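Local atomic coordinates of putative esterase/lipase/thioesterase (Silicibacter sp., PDB entry 2PBL), a protein that is a putative esterase, lipase or thioesterase of the alpha/beta-hydrolase fold, and probably cleaves ester or thioester bonds. Residues 110-113 against 114-118; 151-154 against 155-158; 184-188 against 189-193. All coordinates share one frame; numbering follows the deposited sequence.

Contact 1 (110-113 against 114-118); sequences SEIT and QQISQ
I112 and I116 meet one turn apart on helix 109-126, which packs on the central mixed sheet of the alpha/beta-hydrolase fold. Their apolar touch is loose, CG2 of I112 lying 4.4 Å from CG1 of I116. The backbone bond beneath it is firmer: I116 N donates to I112 O at 2.9 Å, with an N-H...O angle of 161°. Corresponding bonds run from Q115 N to E111 O and from S117 N to T113 O, whereas the one from Q114 N to S110 O is weak. That slack end of the turn is bridged a second time by the side chain of Q114. Q114 CB lies 3.6 Å from E111 O. Q114 CG stands beside the backbone N (chi1 -63°), which carries it back down the helix to 3.3 Å from S110 O. A further bend at chi2 (-65°) turns the amide away from the straight path, and Q114 NE2 donates to a water at 2.8 Å. The same water donates to S110 O, so this carbonyl receives the weak Q114 N-H and the water while the amide is tied to the turn below. Q115, by contrast, stays extended beyond CG, and its OE1 accepts from the backbone N of E102; its side chain also packs on Y101 and H51. E111 OE2 turns back to R108 N just ahead of this stretch. T113 packs on H141, L142 and R145 of helix 138-145, while its OG1 is hydrogen-bonded to E194 OE1, just beyond residues 189-193; I112 also rests on L142. S117 CB stays at the turn, 3.7 Å from T113 O.

Contact 2 (151-154 against 155-158); sequences VLPE and AVGA
P153 O accepts two backbone N-H groups where the chain turns into the short helix 154-157: G157 N at 2.9 Å, in an almost straight bond (177°), and V156 N at 3.0 Å from well above the carbonyl plane. The first is an ordinary helical i to i+4 link and the second an i to i+3 link, so one oxygen holds the opening turn from two directions. A158 N continues the pattern by donating to E154 O at 2.8 Å. P153 occupies the N-cap position; its ring offers no polar side-chain group, and CB instead lies 4.2 Å from CG2 of V156. L152 carries more of the apolar contact. With its CG anti to the backbone N (chi1 -171°), the leucine crosses V156 at about a right angle, and CG comes to 3.9 Å from CB of V156. Its CD2 branch reaches further, touching V156 CG1 and passing 3.8 Å from G157 N. At the surface, the CB of A158 settles against E154 O, at 3.3 Å. Around the turn, L152 and P153 also lean on T121, and V156 on V120, so helix 109-126 covers the apolar side; L152 O accepts from the hydroxyl of Y203, whose side chain E154 also touches. The chemistry is therefore divided: two carbonyl oxygens take the N-H groups of V156, G157 and A158, while leucine and valine carbons pack toward helix 109-126. With no polar proline side chain to cap the start, the hold on V156 N and G157 N across this contact rests on a single main-chain oxygen.

Contact 3 (184-188 against 189-193); sequences FKMDA and DAAIA
D187 caps the start of helix 188-193 by reaching A190 N with its carboxylate: OD1 accepts at 2.9 Å, with an N-H...O angle of 158°. This is the N-cap bond of a short helix, and CG placed between the backbone N and the carbonyl carbon (chi1 61°) swings OD1 over the first turn. The main chain of D187 works alongside, its O accepting from A191 N at 3.0 Å, and A188 O takes I192 N in the next bond. Beneath the cap lies selenomethionine M186, the residue just before it. Its CB is 4.1 Å from CB of A190, and its SE sits 3.8 Å from CA of A191 and also touches CB there, the pairing of a hydrophobic staple. I192 lies along the turn, with CG1 at 3.2 Å and CD1 at 3.3 Å from A188 O. Cutting I192 back to an alanine removes CG1 and CD1 with the rest of the branch, and would probably open a gap beside A188 O and deprive R173 of the side chain that touches it. Further out, I109 of helix 109-126 backs M186, N181 ND2 donates to M186 O, and R108 both touches A190 and donates to K185 O, so the loop entering the cap is held by several contacts. Two acidic side chains stand near the helix start, D187 OD1 lying 5.1 Å from OD2 of D189. Their mutual repulsion is likely to be eased by the partial positive charge of the helix N-terminus, which the D187 carboxylate meets directly.

Contacts 1 and 2 join directly although their centres lie 13 Å apart: S117 OG is 2.8 Å from V151 O, a probable hydrogen bond, and T113 CG2 packs 3.9 Å from V151 CG1. Contact 3 touches neither, its nearest atoms being about 6 Å from contact 1 and about 7 Å from contact 2. Intermediaries tie it to contact 1: R108, just before helix 109-126, I109, its first residue, and the E194 already paired with T113. I116 of contact 1 lies near, without touching, the probable nucleophile elbow that carries S137, in a presumed triad with H242 and E215.

Contact 1 (110-113 against 114-118)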
ATOM      1  N   SER A 110      14.253   2.789   2.574  1.00 14.25           N
ATOM      2  CA  SER A 110      14.154   4.255   2.794  1.00 16.03           C
ATOM      3  C   SER A 110      14.049   5.058   1.500  1.00 13.66           C
ATOM      4  O   SER A 110      13.424   6.125   1.458  1.00 17.17           O
ATOM      5  CB  SER A 110      15.310   4.774   3.648  1.00 15.72           C
ATOM      6  OG  SER A 110      16.548   4.639   2.965  1.00 19.38           O
ATOM      7  N   GLU A 111      14.711   4.582   0.453  1.00 12.92           N
ATOM      8  CA  GLU A 111      14.602   5.211  -0.869  1.00 15.22           C
ATOM      9  C   GLU A 111      13.231   4.952  -1.471  1.00 12.82           C
ATOM     10  O   GLU A 111      12.681   5.772  -2.194  1.00 15.14           O
ATOM     11  CB  GLU A 111      15.650   4.664  -1.838  1.00 18.09           C
ATOM     12  CG  GLU A 111      17.064   4.875  -1.406  1.00 26.67           C
ATOM     13  CD  GLU A 111      18.029   4.324  -2.420  1.00 32.41           C
ATOM     14  OE1 GLU A 111      18.258   4.993  -3.473  1.00 32.51           O
ATOM     15  OE2 GLU A 111      18.537   3.225  -2.147  1.00 18.77           O
ATOM     16  N   ILE A 112      12.684   3.765  -1.218  1.00 12.67           N
ATOM     17  CA  ILE A 112      11.346   3.470  -1.702  1.00 10.08           C
ATOM     18  C   ILE A 112      10.306   4.410  -1.079  1.00 11.52           C
ATOM     19  O   ILE A 112       9.379   4.922  -1.729  1.00 10.34           O
ATOM     20  CB  ILE A 112      10.936   1.982  -1.442  1.00 12.15           C
ATOM     21  CG1 ILE A 112      11.917   1.020  -2.146  1.00 12.88           C
ATOM     22  CG2 ILE A 112       9.508   1.753  -2.010  1.00  9.30           C
ATOM     23  CD1 ILE A 112      11.654  -0.442  -1.897  1.00 16.21           C
ATOM     24  N   THR A 113      10.455   4.619   0.212  1.00  8.60           N
ATOM     25  CA  THR A 113       9.626   5.572   0.940  1.00 11.78           C
ATOM     26  C   THR A 113       9.635   6.974   0.260  1.00 12.45           C
ATOM     27  O   THR A 113       8.569   7.608   0.031  1.00 12.97           O
ATOM     28  CB  THR A 113      10.151   5.566   2.413  1.00  6.39           C
ATOM     29  OG1 THR A 113       9.709   4.319   2.990  1.00 13.87           O
ATOM     30  CG2 THR A 113       9.521   6.680   3.207  1.00 12.39           C
ATOM     31  N   GLN A 114      10.838   7.407  -0.141  1.00 13.64           N
ATOM     32  CA  GLN A 114      11.023   8.708  -0.790  1.00 13.91           C
ATOM     33  C   GLN A 114      10.318   8.700  -2.138  1.00 10.94           C
ATOM     34  O   GLN A 114       9.666   9.662  -2.473  1.00 12.95           O
ATOM     35  CB  GLN A 114      12.529   9.109  -0.857  1.00 10.61           C
ATOM     36  CG  GLN A 114      13.139   9.286   0.469  1.00 17.29           C
ATOM     37  CD  GLN A 114      12.551  10.433   1.235  1.00 22.05           C
ATOM     38  OE1 GLN A 114      12.329  11.501   0.678  1.00 23.15           O
ATOM     39  NE2 GLN A 114      12.292  10.225   2.530  1.00 19.37           N
ATOM     40  N   GLN A 115      10.402   7.594  -2.882  1.00 14.20           N
ATOM     41  CA  GLN A 115       9.703   7.443  -4.151  1.00 12.91           C
ATOM     42  C   GLN A 115       8.180   7.499  -4.037  1.00 13.98           C
ATOM     43  O   GLN A 115       7.513   8.149  -4.844  1.00 13.46           O
ATOM     44  CB  GLN A 115      10.112   6.142  -4.839  1.00 13.85           C
ATOM     45  CG  GLN A 115      11.515   6.205  -5.383  1.00 14.08           C
ATOM     46  CD  GLN A 115      12.030   4.895  -6.034  1.00 16.13           C
ATOM     47  OE1 GLN A 115      11.257   3.996  -6.411  1.00 17.82           O
ATOM     48  NE2 GLN A 115      13.366   4.825  -6.207  1.00 28.55           N
ATOM     49  N   ILE A 116       7.627   6.849  -3.004  1.00 14.65           N
ATOM     50  CA  ILE A 116       6.179   6.912  -2.752  1.00 13.61           C
ATOM     51  C   ILE A 116       5.789   8.353  -2.467  1.00 13.51           C
ATOM     52  O   ILE A 116       4.762   8.826  -2.967  1.00 10.36           O
ATOM     53  CB  ILE A 116       5.743   5.958  -1.603  1.00 12.36           C
ATOM     54  CG1 ILE A 116       6.122   4.532  -1.946  1.00 15.68           C
ATOM     55  CG2 ILE A 116       4.250   6.031  -1.393  1.00 15.87           C
ATOM     56  CD1 ILE A 116       5.606   4.150  -3.356  1.00  5.96           C
ATOM     57  N   SER A 117       6.619   9.090  -1.720  1.00 12.53           N
ATOM     58  CA  SER A 117       6.347  10.475  -1.476  1.00 12.18           C
ATOM     59  C   SER A 117       6.289  11.271  -2.799  1.00 13.84           C
ATOM     60  O   SER A 117       5.406  12.095  -3.004  1.00 13.34           O
ATOM     61  CB  SER A 117       7.408  11.104  -0.562  1.00 15.59           C
ATOM     62  OG  SER A 117       7.077  12.474  -0.317  1.00 24.34           O
ATOM     63  N   GLN A 118       7.259  11.041  -3.658  1.00 13.62           N
ATOM     64  CA  GLN A 118       7.297  11.656  -4.957  1.00 13.67           C
ATOM     65  C   GLN A 118       6.044  11.302  -5.794  1.00 14.87           C
ATOM     66  O   GLN A 118       5.461  12.171  -6.458  1.00 11.78           O
ATOM     67  CB  GLN A 118       8.590  11.264  -5.686  1.00 14.94           C
ATOM     68  CG  GLN A 118       9.862  11.834  -5.076  1.00 16.72           C
ATOM     69  CD  GLN A 118       9.901  13.376  -5.132  1.00 32.67           C
ATOM     70  OE1 GLN A 118       9.619  13.998  -6.185  1.00 33.18           O
ATOM     71  NE2 GLN A 118      10.256  13.997  -4.004  1.00 25.19           N
TER
HETATM   72  O   HOH W   1      12.621   7.593   3.469  1.00 19.25           O

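Contact 2 (151-154 against 155-158)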
ATOM      1  N   VAL A 151       8.664  13.401   5.487  1.00 14.61           N
ATOM      2  CA  VAL A 151       8.652  12.638   4.250  1.00 13.93           C
ATOM      3  C   VAL A 151       7.817  13.267   3.127  1.00 16.04           C
ATOM      4  O   VAL A 151       8.308  13.422   2.002  1.00 17.10           O
ATOM      5  CB  VAL A 151       8.237  11.175   4.528  1.00 14.31           C
ATOM      6  CG1 VAL A 151       8.150  10.361   3.262  1.00 22.79           C
ATOM      7  CG2 VAL A 151       9.253  10.521   5.504  1.00 13.95           C
ATOM      8  N   LEU A 152       6.560  13.607   3.408  1.00 13.67           N
ATOM      9  CA  LEU A 152       5.630  14.153   2.389  1.00 14.14           C
ATOM     10  C   LEU A 152       5.430  15.678   2.595  1.00 12.60           C
ATOM     11  O   LEU A 152       5.378  16.105   3.724  1.00 14.81           O
ATOM     12  CB  LEU A 152       4.296  13.404   2.541  1.00 12.79           C
ATOM     13  CG  LEU A 152       3.237  13.642   1.473  1.00 13.53           C
ATOM     14  CD1 LEU A 152       3.627  12.938   0.237  1.00 10.92           C
ATOM     15  CD2 LEU A 152       1.914  13.121   1.978  1.00 13.99           C
ATOM     16  N   PRO A 153       5.406  16.489   1.518  1.00 13.06           N
ATOM     17  CA  PRO A 153       5.222  17.929   1.679  1.00 13.29           C
ATOM     18  C   PRO A 153       3.929  18.275   2.414  1.00 13.82           C
ATOM     19  O   PRO A 153       2.937  17.573   2.247  1.00 13.56           O
ATOM     20  CB  PRO A 153       5.177  18.475   0.226  1.00 12.47           C
ATOM     21  CG  PRO A 153       5.864  17.460  -0.585  1.00 17.04           C
ATOM     22  CD  PRO A 153       5.610  16.130   0.109  1.00 17.24           C
ATOM     23  N   GLU A 154       3.981  19.318   3.240  1.00 13.02           N
ATOM     24  CA  GLU A 154       2.804  19.831   3.982  1.00 15.80           C
ATOM     25  C   GLU A 154       1.566  19.992   3.074  1.00 13.28           C
ATOM     26  O   GLU A 154       0.442  19.613   3.435  1.00 11.12           O
ATOM     27  CB  GLU A 154       3.171  21.202   4.568  1.00 21.07           C
ATOM     28  CG  GLU A 154       2.074  21.903   5.315  1.00 28.52           C
ATOM     29  CD  GLU A 154       1.883  21.338   6.691  1.00 44.78           C
ATOM     30  OE1 GLU A 154       0.846  20.652   6.928  1.00 55.71           O
ATOM     31  OE2 GLU A 154       2.801  21.567   7.520  1.00 47.71           O
ATOM     32  N   ALA A 155       1.764  20.594   1.914  1.00 15.31           N
ATOM     33  CA  ALA A 155       0.668  20.830   0.978  1.00 15.93           C
ATOM     34  C   ALA A 155      -0.109  19.558   0.566  1.00 15.73           C
ATOM     35  O   ALA A 155      -1.300  19.617   0.201  1.00 16.07           O
ATOM     36  CB  ALA A 155       1.172  21.535  -0.285  1.00 18.00           C
ATOM     37  N   VAL A 156       0.552  18.417   0.615  1.00 12.40           N
ATOM     38  CA  VAL A 156      -0.105  17.138   0.277  1.00 13.09           C
ATOM     39  C   VAL A 156      -0.634  16.525   1.563  1.00  8.94           C
ATOM     40  O   VAL A 156      -1.761  16.084   1.668  1.00 13.13           O
ATOM     41  CB  VAL A 156       0.885  16.130  -0.398  1.00 12.71           C
ATOM     42  CG1 VAL A 156       0.121  14.955  -0.996  1.00 13.16           C
ATOM     43  CG2 VAL A 156       1.647  16.831  -1.451  1.00 12.06           C
ATOM     44  N   GLY A 157       0.222  16.470   2.570  1.00 12.57           N
ATOM     45  CA  GLY A 157      -0.191  15.927   3.824  1.00 12.87           C
ATOM     46  C   GLY A 157      -1.450  16.580   4.360  1.00 10.54           C
ATOM     47  O   GLY A 157      -2.359  15.858   4.839  1.00  8.58           O
ATOM     48  N   ALA A 158      -1.567  17.903   4.251  1.00  8.36           N
ATOM     49  CA  ALA A 158      -2.742  18.598   4.821  1.00 11.69           C
ATOM     50  C   ALA A 158      -4.041  18.071   4.283  1.00 10.33           C
ATOM     51  O   ALA A 158      -5.070  18.135   4.966  1.00 10.90           O
ATOM     52  CB  ALA A 158      -2.664  20.076   4.576  1.00 12.87           C
TER

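Contact 3 (184-188 against 189-193)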
ATOM      1  N   PHE A 184      17.252  -6.209   1.753  1.00 19.05           N
ATOM      2  CA  PHE A 184      16.987  -4.883   2.354  1.00 19.52           C
ATOM      3  C   PHE A 184      18.278  -4.219   2.817  1.00 20.75           C
ATOM      4  O   PHE A 184      18.455  -2.998   2.692  1.00 20.85           O
ATOM      5  CB  PHE A 184      16.027  -4.989   3.532  1.00 17.55           C
ATOM      6  CG  PHE A 184      14.780  -5.775   3.239  1.00 20.32           C
ATOM      7  CD1 PHE A 184      14.127  -5.646   2.035  1.00 11.92           C
ATOM      8  CD2 PHE A 184      14.229  -6.576   4.219  1.00 15.73           C
ATOM      9  CE1 PHE A 184      12.975  -6.344   1.796  1.00 12.91           C
ATOM     10  CE2 PHE A 184      13.085  -7.287   4.000  1.00 16.97           C
ATOM     11  CZ  PHE A 184      12.462  -7.183   2.776  1.00 10.42           C
ATOM     12  N   LYS A 185      19.169  -5.033   3.358  1.00 19.77           N
ATOM     13  CA  LYS A 185      20.480  -4.620   3.865  1.00 21.74           C
ATOM     14  C   LYS A 185      20.394  -3.566   4.947  1.00 22.55           C
ATOM     15  O   LYS A 185      21.160  -2.590   4.944  1.00 20.61           O
ATOM     16  CB  LYS A 185      21.408  -4.177   2.713  1.00 23.22           C
ATOM     17  CG  LYS A 185      21.660  -5.275   1.655  1.00 23.12           C
ATOM     18  CD  LYS A 185      22.435  -4.746   0.455  1.00 24.10           C
ATOM     19  CE  LYS A 185      22.371  -5.717  -0.753  1.00 25.32           C
ATOM     20  NZ  LYS A 185      23.109  -7.011  -0.523  1.00 35.66           N
HETATM   21  N   MSE A 186      19.450  -3.755   5.866  1.00 20.30           N
HETATM   22  CA  MSE A 186      19.236  -2.843   6.978  1.00 20.69           C
HETATM   23  C   MSE A 186      19.964  -3.280   8.227  1.00 22.06           C
HETATM   24  O   MSE A 186      20.117  -4.487   8.469  1.00 21.97           O
HETATM   25  CB  MSE A 186      17.771  -2.786   7.339  1.00 18.33           C
HETATM   26  CG  MSE A 186      16.910  -2.145   6.279  1.00 22.56           C
HETATM   27 SE   MSE A 186      15.075  -2.003   6.973  0.75 21.12          SE
HETATM   28  CE  MSE A 186      14.473  -3.916   7.007  1.00 21.53           C
ATOM     29  N   ASP A 187      20.441  -2.299   8.994  1.00 20.51           N
ATOM     30  CA  ASP A 187      20.938  -2.531  10.347  1.00 22.31           C
ATOM     31  C   ASP A 187      19.831  -2.099  11.291  1.00 23.40           C
ATOM     32  O   ASP A 187      18.804  -1.580  10.840  1.00 24.70           O
ATOM     33  CB  ASP A 187      22.287  -1.826  10.665  1.00 26.29           C
ATOM     34  CG  ASP A 187      22.246  -0.310  10.569  1.00 27.74           C
ATOM     35  OD1 ASP A 187      21.192   0.344  10.742  1.00 25.30           O
ATOM     36  OD2 ASP A 187      23.333   0.256  10.361  1.00 30.42           O
ATOM     37  N   ALA A 188      20.017  -2.264  12.592  1.00 20.31           N
ATOM     38  CA  ALA A 188      18.957  -1.928  13.529  1.00 24.05           C
ATOM     39  C   ALA A 188      18.428  -0.487  13.416  1.00 23.45           C
ATOM     40  O   ALA A 188      17.212  -0.273  13.403  1.00 20.75           O
ATOM     41  CB  ALA A 188      19.398  -2.185  14.938  1.00 24.19           C
ATOM     42  N   ASP A 189      19.333   0.483  13.366  1.00 23.51           N
ATOM     43  CA  ASP A 189      18.925   1.890  13.248  1.00 22.12           C
ATOM     44  C   ASP A 189      18.162   2.189  11.950  1.00 21.62           C
ATOM     45  O   ASP A 189      17.249   3.022  11.966  1.00 21.06           O
ATOM     46  CB  ASP A 189      20.137   2.829  13.361  1.00 24.14           C
ATOM     47  CG  ASP A 189      20.710   2.874  14.760  1.00 26.11           C
ATOM     48  OD1 ASP A 189      19.973   2.654  15.741  1.00 38.37           O
ATOM     49  OD2 ASP A 189      21.903   3.158  14.876  1.00 38.38           O
ATOM     50  N   ALA A 190      18.542   1.537  10.854  1.00 18.48           N
ATOM     51  CA  ALA A 190      17.840   1.698   9.598  1.00 20.69           C
ATOM     52  C   ALA A 190      16.409   1.115   9.689  1.00 17.86           C
ATOM     53  O   ALA A 190      15.464   1.717   9.185  1.00 17.31           O
ATOM     54  CB  ALA A 190      18.610   1.063   8.468  1.00 21.19           C
ATOM     55  N   ALA A 191      16.253  -0.029  10.343  1.00 17.68           N
ATOM     56  CA  ALA A 191      14.934  -0.656  10.516  1.00 17.79           C
ATOM     57  C   ALA A 191      14.025   0.235  11.355  1.00 19.18           C
ATOM     58  O   ALA A 191      12.849   0.484  10.999  1.00 17.04           O
ATOM     59  CB  ALA A 191      15.076  -2.002  11.145  1.00 19.69           C
ATOM     60  N   ILE A 192      14.605   0.762  12.431  1.00 19.29           N
ATOM     61  CA  ILE A 192      13.924   1.694  13.332  1.00 20.13           C
ATOM     62  C   ILE A 192      13.521   2.953  12.590  1.00 18.37           C
ATOM     63  O   ILE A 192      12.368   3.365  12.652  1.00 17.69           O
ATOM     64  CB  ILE A 192      14.836   2.085  14.542  1.00 20.80           C
ATOM     65  CG1 ILE A 192      15.060   0.884  15.441  1.00 27.28           C
ATOM     66  CG2 ILE A 192      14.211   3.223  15.425  1.00 22.83           C
ATOM     67  CD1 ILE A 192      16.329   1.018  16.272  1.00 33.91           C
ATOM     68  N   ALA A 193      14.479   3.581  11.906  1.00 16.77           N
ATOM     69  CA  ALA A 193      14.200   4.794  11.154  1.00 16.86           C
ATOM     70  C   ALA A 193      13.002   4.641  10.208  1.00 13.43           C
ATOM     71  O   ALA A 193      12.222   5.579  10.023  1.00 14.16           O
ATOM     72  CB  ALA A 193      15.401   5.176  10.340  1.00 16.85           C
TER